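Local coordinates for prolyl oligopeptidase (Novosphingobium capsulatum, PDB 1YR2), which probably cleaves oligopeptides after proline, and far less readily after alanine, as a serine endopeptidase of the prolyl oligopeptidase family, at residues Glu99-Ala104 with His451-Pro456; Gly112-Arg117 with Thr445-Val450; Pro259-Pro264 with Gly307-Leu312. All coordinates share one frame; numbering follows the deposited sequence.

Contact 1: residues Glu99-Ala104 with His451-Pro456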
# COMPACT_ATOMS: atom_id res chain seq x y z
N GLU A 99 9.81 22.10 3.51
CA GLU A 99 10.42 21.26 4.55
C GLU A 99 9.63 21.37 5.86
O GLU A 99 9.45 20.40 6.55
CB GLU A 99 11.87 21.60 4.83
CG GLU A 99 12.52 20.66 5.85
CD GLU A 99 13.98 20.98 6.17
OE1 GLU A 99 14.27 22.02 6.81
OE2 GLU A 99 14.87 20.17 5.78
N LYS A 100 9.22 22.59 6.18
CA LYS A 100 8.47 22.86 7.41
C LYS A 100 7.08 22.18 7.33
O LYS A 100 6.64 21.62 8.33
CB LYS A 100 8.31 24.35 7.60
CG LYS A 100 7.56 24.78 8.85
CD LYS A 100 7.46 26.32 8.90
CE LYS A 100 6.25 26.78 9.72
NZ LYS A 100 6.53 26.79 11.17
N ARG A 101 6.40 22.30 6.20
CA ARG A 101 5.10 21.66 6.06
C ARG A 101 5.24 20.14 6.22
O ARG A 101 4.46 19.53 6.96
CB ARG A 101 4.44 21.99 4.72
CG ARG A 101 2.98 21.57 4.66
CD ARG A 101 2.12 22.42 5.54
NE ARG A 101 0.83 21.83 5.86
CZ ARG A 101 0.57 21.08 6.94
NH1 ARG A 101 1.54 20.65 7.76
NH2 ARG A 101 -0.65 20.65 7.12
N MET A 102 6.21 19.54 5.53
CA MET A 102 6.34 18.09 5.53
C MET A 102 6.68 17.56 6.93
O MET A 102 6.06 16.62 7.37
CB MET A 102 7.38 17.58 4.57
CG MET A 102 7.31 16.04 4.51
SD MET A 102 8.07 15.45 3.11
CE MET A 102 7.85 13.54 3.39
N LYS A 103 7.62 18.20 7.61
CA LYS A 103 7.96 17.81 8.96
C LYS A 103 6.67 17.79 9.82
O LYS A 103 6.47 16.90 10.62
CB LYS A 103 8.97 18.80 9.56
CG LYS A 103 10.44 18.59 9.14
CD LYS A 103 11.42 19.46 10.02
CE LYS A 103 12.85 19.45 9.45
NZ LYS A 103 13.64 20.68 9.86
N ALA A 104 5.81 18.77 9.66
CA ALA A 104 4.65 18.90 10.54
C ALA A 104 3.58 17.82 10.24
O ALA A 104 2.76 17.54 11.11
CB ALA A 104 4.06 20.26 10.44
N HIS A 451 -6.17 14.24 15.81
CA HIS A 451 -5.61 15.57 15.67
C HIS A 451 -4.54 15.61 14.55
O HIS A 451 -3.48 15.02 14.69
CB HIS A 451 -5.02 16.09 16.99
CG HIS A 451 -4.33 17.41 16.84
ND1 HIS A 451 -4.95 18.51 16.27
CD2 HIS A 451 -3.06 17.81 17.14
CE1 HIS A 451 -4.10 19.52 16.24
NE2 HIS A 451 -2.94 19.12 16.76
N LEU A 452 -4.85 16.28 13.46
CA LEU A 452 -3.92 16.45 12.33
C LEU A 452 -3.64 17.94 12.18
O LEU A 452 -4.33 18.78 12.75
CB LEU A 452 -4.55 15.95 11.03
CG LEU A 452 -4.95 14.46 10.99
CD1 LEU A 452 -5.51 14.13 9.67
CD2 LEU A 452 -3.72 13.64 11.27
N THR A 453 -2.64 18.29 11.39
CA THR A 453 -2.35 19.70 11.13
C THR A 453 -3.20 20.31 10.00
O THR A 453 -3.01 21.47 9.63
CB THR A 453 -0.89 19.91 10.81
OG1 THR A 453 -0.55 19.13 9.68
CG2 THR A 453 0.01 19.43 11.98
N PHE A 454 -4.09 19.52 9.42
CA PHE A 454 -4.99 19.99 8.39
C PHE A 454 -6.33 19.34 8.59
O PHE A 454 -6.45 18.37 9.35
CB PHE A 454 -4.41 19.68 6.99
CG PHE A 454 -4.23 18.20 6.72
CD1 PHE A 454 -3.08 17.53 7.08
CD2 PHE A 454 -5.23 17.49 6.12
CE1 PHE A 454 -2.95 16.16 6.86
CE2 PHE A 454 -5.09 16.12 5.87
CZ PHE A 454 -3.97 15.46 6.24
N ASP A 455 -7.34 19.82 7.88
CA ASP A 455 -8.66 19.21 7.88
C ASP A 455 -8.91 18.49 6.57
O ASP A 455 -9.00 19.16 5.55
CB ASP A 455 -9.71 20.31 8.04
CG ASP A 455 -11.14 19.79 8.16
OD1 ASP A 455 -11.41 18.57 7.96
OD2 ASP A 455 -12.07 20.55 8.50
N PRO A 456 -9.04 17.17 6.57
CA PRO A 456 -9.34 16.44 5.33
C PRO A 456 -10.51 16.98 4.48
O PRO A 456 -10.40 16.94 3.26
CB PRO A 456 -9.61 15.00 5.81
CG PRO A 456 -8.75 14.90 7.03
CD PRO A 456 -8.87 16.27 7.72
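Ala104, near the end of helix 95-105, and Thr453, in the irregular chain of 451-456, are the closest backbone pair, with their CA atoms 7.1 Å apart, so side chains have to bridge most of the gap. The bridging is done by Arg101. Its guanidinium arrives end-on at the Thr453 hydroxyl and points both terminal nitrogens at the same oxygen: Arg101 NH2 lies 3.0 Å from Thr453 OG1 and Arg101 NH1 3.2 Å from it. The first bond is the straighter, with an N-H...O angle of 157° against 142°, and OG1 sits in the guanidinium plane, as expected of a forked, two-donor grip on one acceptor. A bend in the arginine chain at chi2 (70°) carries its end across to the loop, while Thr453 holds OG1 between its own backbone N and carbonyl carbon. That rotation swings Thr453 CG2 to the helix end, where it rests 3.4 Å from Ala104 O and 4.4 Å from Ala104 CB. Phe454 adds a flank: its CB is 3.9 Å from Arg101 NH2, at the edge of the guanidinium, and its ring is met obliquely by the same nitrogen. The strongest polar partner of Arg101 is outside both segments: NE forms a salt bridge with Asp515, just after helix 508-514. Helix 95-105 also packs on helix 699-717, whereas Phe454 touches Pro431 of the propeller. The loop leads from the last propeller strand, 443-446, into strand 459-467 of the catalytic domain's sheet. Arg101 is thus held between the Asp515 carboxylate, met by NE, and the Thr453 hydroxyl, met by NH1 and NH2. In this surface contact the two N-H...O bonds probably fix the guanidinium's rotation more than the small apolar flank does.

Contact 2: residues Gly112-Arg117 with Thr445-Val450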
# COMPACT_ATOMS: atom_id res chain seq x y z
N GLY A 112 -6.45 1.96 16.02
CA GLY A 112 -6.80 0.72 15.34
C GLY A 112 -8.29 0.48 15.32
O GLY A 112 -9.05 1.11 16.05
N LEU A 113 -8.74 -0.46 14.49
CA LEU A 113 -10.12 -0.84 14.47
C LEU A 113 -10.44 -1.47 15.83
O LEU A 113 -9.74 -2.38 16.28
CB LEU A 113 -10.43 -1.83 13.35
CG LEU A 113 -10.43 -1.33 11.89
CD1 LEU A 113 -10.13 -2.49 10.93
CD2 LEU A 113 -11.78 -0.62 11.52
N PRO A 114 -11.54 -1.02 16.43
CA PRO A 114 -11.94 -1.54 17.73
C PRO A 114 -12.68 -2.87 17.71
O PRO A 114 -13.40 -3.17 16.75
CB PRO A 114 -12.82 -0.44 18.27
CG PRO A 114 -13.31 0.27 17.14
CD PRO A 114 -12.33 0.14 16.03
N GLN A 115 -12.51 -3.65 18.76
CA GLN A 115 -13.19 -4.92 18.98
C GLN A 115 -14.04 -4.77 20.23
O GLN A 115 -13.52 -4.44 21.29
CB GLN A 115 -12.20 -6.06 19.15
CG GLN A 115 -11.38 -6.36 17.92
CD GLN A 115 -12.23 -6.90 16.77
OE1 GLN A 115 -13.28 -7.53 16.98
NE2 GLN A 115 -11.77 -6.68 15.55
N ARG A 116 -15.34 -4.98 20.09
CA ARG A 116 -16.27 -4.96 21.25
C ARG A 116 -16.52 -6.39 21.72
O ARG A 116 -16.88 -7.26 20.92
CB ARG A 116 -17.56 -4.31 20.82
CG ARG A 116 -17.40 -2.83 20.48
CD ARG A 116 -18.64 -2.15 19.82
NE ARG A 116 -18.57 -0.72 20.09
CZ ARG A 116 -19.25 -0.09 21.06
NH1 ARG A 116 -20.11 -0.71 21.84
NH2 ARG A 116 -19.07 1.23 21.19
N ARG A 117 -16.25 -6.67 23.00
CA ARG A 117 -16.60 -7.95 23.59
C ARG A 117 -17.13 -7.66 24.99
O ARG A 117 -16.52 -6.93 25.77
CB ARG A 117 -15.42 -8.92 23.66
CG ARG A 117 -14.75 -9.28 22.35
CD ARG A 117 -15.61 -10.15 21.40
NE ARG A 117 -14.78 -10.53 20.29
CZ ARG A 117 -14.59 -9.78 19.23
NH1 ARG A 117 -15.26 -8.64 19.08
NH2 ARG A 117 -13.78 -10.19 18.28
N THR A 445 -19.81 7.39 9.64
CA THR A 445 -19.71 8.64 10.36
C THR A 445 -18.38 8.62 11.07
O THR A 445 -17.75 7.57 11.24
CB THR A 445 -20.82 8.79 11.45
OG1 THR A 445 -20.90 7.60 12.23
CG2 THR A 445 -22.16 8.89 10.88
N PRO A 446 -17.93 9.77 11.53
CA PRO A 446 -16.68 9.80 12.33
C PRO A 446 -16.74 9.02 13.63
O PRO A 446 -17.76 8.98 14.29
CB PRO A 446 -16.48 11.31 12.58
CG PRO A 446 -17.26 11.95 11.49
CD PRO A 446 -18.48 11.10 11.27
N TRP A 447 -15.62 8.40 14.00
CA TRP A 447 -15.48 7.76 15.29
C TRP A 447 -14.56 8.65 16.14
O TRP A 447 -14.85 9.82 16.34
CB TRP A 447 -14.98 6.31 15.10
CG TRP A 447 -14.99 5.51 16.35
CD1 TRP A 447 -16.07 5.32 17.19
CD2 TRP A 447 -13.88 4.83 16.98
NE1 TRP A 447 -15.69 4.58 18.28
CE2 TRP A 447 -14.36 4.27 18.19
CE3 TRP A 447 -12.54 4.62 16.63
CZ2 TRP A 447 -13.54 3.52 19.04
CZ3 TRP A 447 -11.71 3.89 17.48
CH2 TRP A 447 -12.23 3.35 18.69
N GLU A 448 -13.47 8.13 16.66
CA GLU A 448 -12.57 8.94 17.45
C GLU A 448 -12.02 10.09 16.66
O GLU A 448 -11.48 9.90 15.56
CB GLU A 448 -11.41 8.13 18.00
CG GLU A 448 -11.84 7.17 19.10
CD GLU A 448 -12.10 7.85 20.40
OE1 GLU A 448 -11.42 8.85 20.72
OE2 GLU A 448 -12.98 7.36 21.11
N PRO A 449 -12.09 11.28 17.21
CA PRO A 449 -11.34 12.40 16.59
C PRO A 449 -9.83 12.13 16.54
O PRO A 449 -9.28 11.53 17.45
CB PRO A 449 -11.62 13.55 17.52
CG PRO A 449 -12.88 13.22 18.21
CD PRO A 449 -12.88 11.73 18.38
N VAL A 450 -9.19 12.59 15.46
CA VAL A 450 -7.75 12.46 15.26
C VAL A 450 -7.19 13.86 15.04
O VAL A 450 -7.68 14.60 14.18
CB VAL A 450 -7.45 11.57 14.02
CG1 VAL A 450 -6.02 11.62 13.62
CG2 VAL A 450 -7.80 10.12 14.32
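Pro114 and Trp447 meet where the first and last blades of the seven-bladed beta-propeller come together, a junction that this family closes without a strand shared between the two blades. No hydrogen bond links 112-117 to 445-450, and the nearest CA atoms, those of Gly112 and Glu448, are still 10.3 Å apart. What packs tightly is a single CH-pi contact. Pro114 CG stands over the six-membered ring of Trp447, 3.9 Å from its centroid and 22° off the normal, with 3.6 Å to CH2 as its shortest approach. The proline ring and the indole come from opposite directions, and Trp447 reaches across because its CG is anti to the backbone N (chi1 -172°). The other face of the indole is covered from its own chain by Glu448 CG, 3.5 Å above the plane, so the ring is sandwiched near its rim. Tyr422 adds an edge-to-face partner, and Val434 touches both Pro114 and Trp447, placing the pair against the two middle strands of the last blade.

Away from this buried pair the fit slackens. Arg116 makes no close contact with 445-450; its NE bonds instead to Tyr422 OH, and Thr445, Pro446 and Pro449 lie on the solvent side without reaching 112-117. Glu448 turns its carboxylate to Arg138 of the first blade, a salt bridge that adds a polar tie at this seam. At the margin of the indole, Gly112 O approaches Trp447 CZ3 obliquely, at 4.1 Å.

Contact 3: residues Pro259-Pro264 with Gly307-Leu312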
# COMPACT_ATOMS: atom_id res chain seq x y z
N PRO A 259 -4.82 -31.91 21.62
CA PRO A 259 -4.62 -31.81 20.18
C PRO A 259 -5.96 -31.73 19.45
O PRO A 259 -6.89 -32.43 19.80
CB PRO A 259 -3.88 -33.09 19.82
CG PRO A 259 -4.01 -33.99 20.96
CD PRO A 259 -4.44 -33.24 22.14
N VAL A 260 -6.07 -30.85 18.46
CA VAL A 260 -7.32 -30.68 17.71
C VAL A 260 -7.18 -31.11 16.27
O VAL A 260 -8.07 -31.79 15.75
CB VAL A 260 -7.76 -29.20 17.75
CG1 VAL A 260 -9.00 -28.98 16.88
CG2 VAL A 260 -8.08 -28.82 19.18
N PHE A 261 -6.07 -30.73 15.62
CA PHE A 261 -5.90 -31.05 14.20
C PHE A 261 -4.45 -31.12 13.78
O PHE A 261 -3.64 -30.26 14.15
CB PHE A 261 -6.59 -30.01 13.32
CG PHE A 261 -6.76 -30.45 11.89
CD1 PHE A 261 -7.56 -31.54 11.57
CD2 PHE A 261 -6.10 -29.79 10.85
CE1 PHE A 261 -7.69 -31.96 10.30
CE2 PHE A 261 -6.26 -30.20 9.55
CZ PHE A 261 -7.03 -31.27 9.27
N ALA A 262 -4.16 -32.14 12.97
CA ALA A 262 -2.88 -32.32 12.32
C ALA A 262 -3.07 -33.05 11.00
O ALA A 262 -4.09 -33.73 10.82
CB ALA A 262 -1.95 -33.12 13.22
N THR A 263 -2.09 -32.93 10.10
CA THR A 263 -2.03 -33.73 8.86
C THR A 263 -0.73 -34.50 8.80
O THR A 263 0.23 -34.05 8.19
CB THR A 263 -2.16 -32.87 7.58
OG1 THR A 263 -1.27 -31.74 7.62
CG2 THR A 263 -3.56 -32.31 7.46
N PRO A 264 -0.71 -35.68 9.41
CA PRO A 264 0.55 -36.45 9.55
C PRO A 264 1.14 -37.08 8.25
O PRO A 264 2.23 -37.66 8.31
CB PRO A 264 0.17 -37.52 10.58
CG PRO A 264 -1.29 -37.72 10.45
CD PRO A 264 -1.87 -36.37 10.02
N GLY A 307 -16.33 -31.17 18.31
CA GLY A 307 -16.65 -32.45 17.71
C GLY A 307 -15.59 -32.91 16.71
O GLY A 307 -14.52 -32.32 16.58
N PRO A 308 -15.89 -33.99 16.00
CA PRO A 308 -14.96 -34.51 15.00
C PRO A 308 -14.66 -33.46 13.92
O PRO A 308 -15.55 -32.72 13.53
CB PRO A 308 -15.73 -35.70 14.39
CG PRO A 308 -16.79 -36.00 15.29
CD PRO A 308 -17.14 -34.78 16.08
N VAL A 309 -13.41 -33.38 13.50
CA VAL A 309 -12.95 -32.44 12.45
C VAL A 309 -13.18 -33.10 11.10
O VAL A 309 -12.70 -34.24 10.88
CB VAL A 309 -11.46 -32.07 12.62
CG1 VAL A 309 -11.01 -31.07 11.53
CG2 VAL A 309 -11.21 -31.43 13.95
N THR A 310 -13.96 -32.46 10.22
CA THR A 310 -14.24 -33.02 8.88
C THR A 310 -13.82 -32.07 7.81
O THR A 310 -13.83 -30.86 7.99
CB THR A 310 -15.71 -33.28 8.65
OG1 THR A 310 -16.45 -32.16 9.12
CG2 THR A 310 -16.21 -34.49 9.44
N ALA A 311 -13.50 -32.62 6.66
CA ALA A 311 -13.01 -31.85 5.54
C ALA A 311 -14.19 -31.22 4.83
O ALA A 311 -15.11 -31.92 4.46
CB ALA A 311 -12.27 -32.78 4.57
N LEU A 312 -14.17 -29.91 4.64
CA LEU A 312 -15.22 -29.27 3.83
C LEU A 312 -14.71 -29.03 2.41
O LEU A 312 -15.41 -29.26 1.47
CB LEU A 312 -15.57 -27.94 4.48
CG LEU A 312 -16.97 -27.37 4.63
CD1 LEU A 312 -16.93 -25.86 4.62
CD2 LEU A 312 -18.03 -27.95 3.70
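Val309 wedges against Val260 and Phe261 where the outer strands of two consecutive propeller blades, 258-261 and 305-311, run past each other at the surface. The evidence for packing between separate sheets is a 7.4 Å gap between the CA atoms of Phe261 and Val309, with no hydrogen bond across. Within the third blade, Val260 and Phe261 together face Val245 in a classic beta bulge.

Phe261 carries its ring out with CG anti to the backbone N (chi1 -165°), which brings the ring's CD1-CE1 side to the valine although the CA-CB bond is not aimed at the other strand. Val309, by contrast, does point its CB there, and its two methyls divide the work. CG1, also opposite its backbone N (chi1 -179°), meets Phe261 CD1 at 3.5 Å and CE1 at 3.7 Å, approaching the ring obliquely; the two side chains cross at about a right angle. His271 meets the same phenyl ring edge-to-face, and His297 meets it with planes inclined by about 45°, so fourth-blade residues hold it from more than one direction. The second methyl, Val309 CG2, is 4.4 Å from Val260 CG1 and closer, at 3.6 Å, to Val260 O.

In the fold
Past two short strands and helix 72-89, the chain forms helix 95-105, whose end takes part in contact 1, and then enters the first propeller blade through strand 110-117, the start of contact 2. It runs on blade by blade; contact 3 closes a short loop of 42 residues between the third and fourth blades. After the last blade, strand 443-446 and the turn beyond it complete contact 2, and 451-456 completes contact 1 directly afterwards. The three loops nest without crossing: 3 inside 2, 2 inside 1. Contact 2 lies on the seam between the first and last blades, and contact 1 ties the propeller's exit to helix 95-105, which packs on helices 508-514 and 699-717 of the catalytic domain.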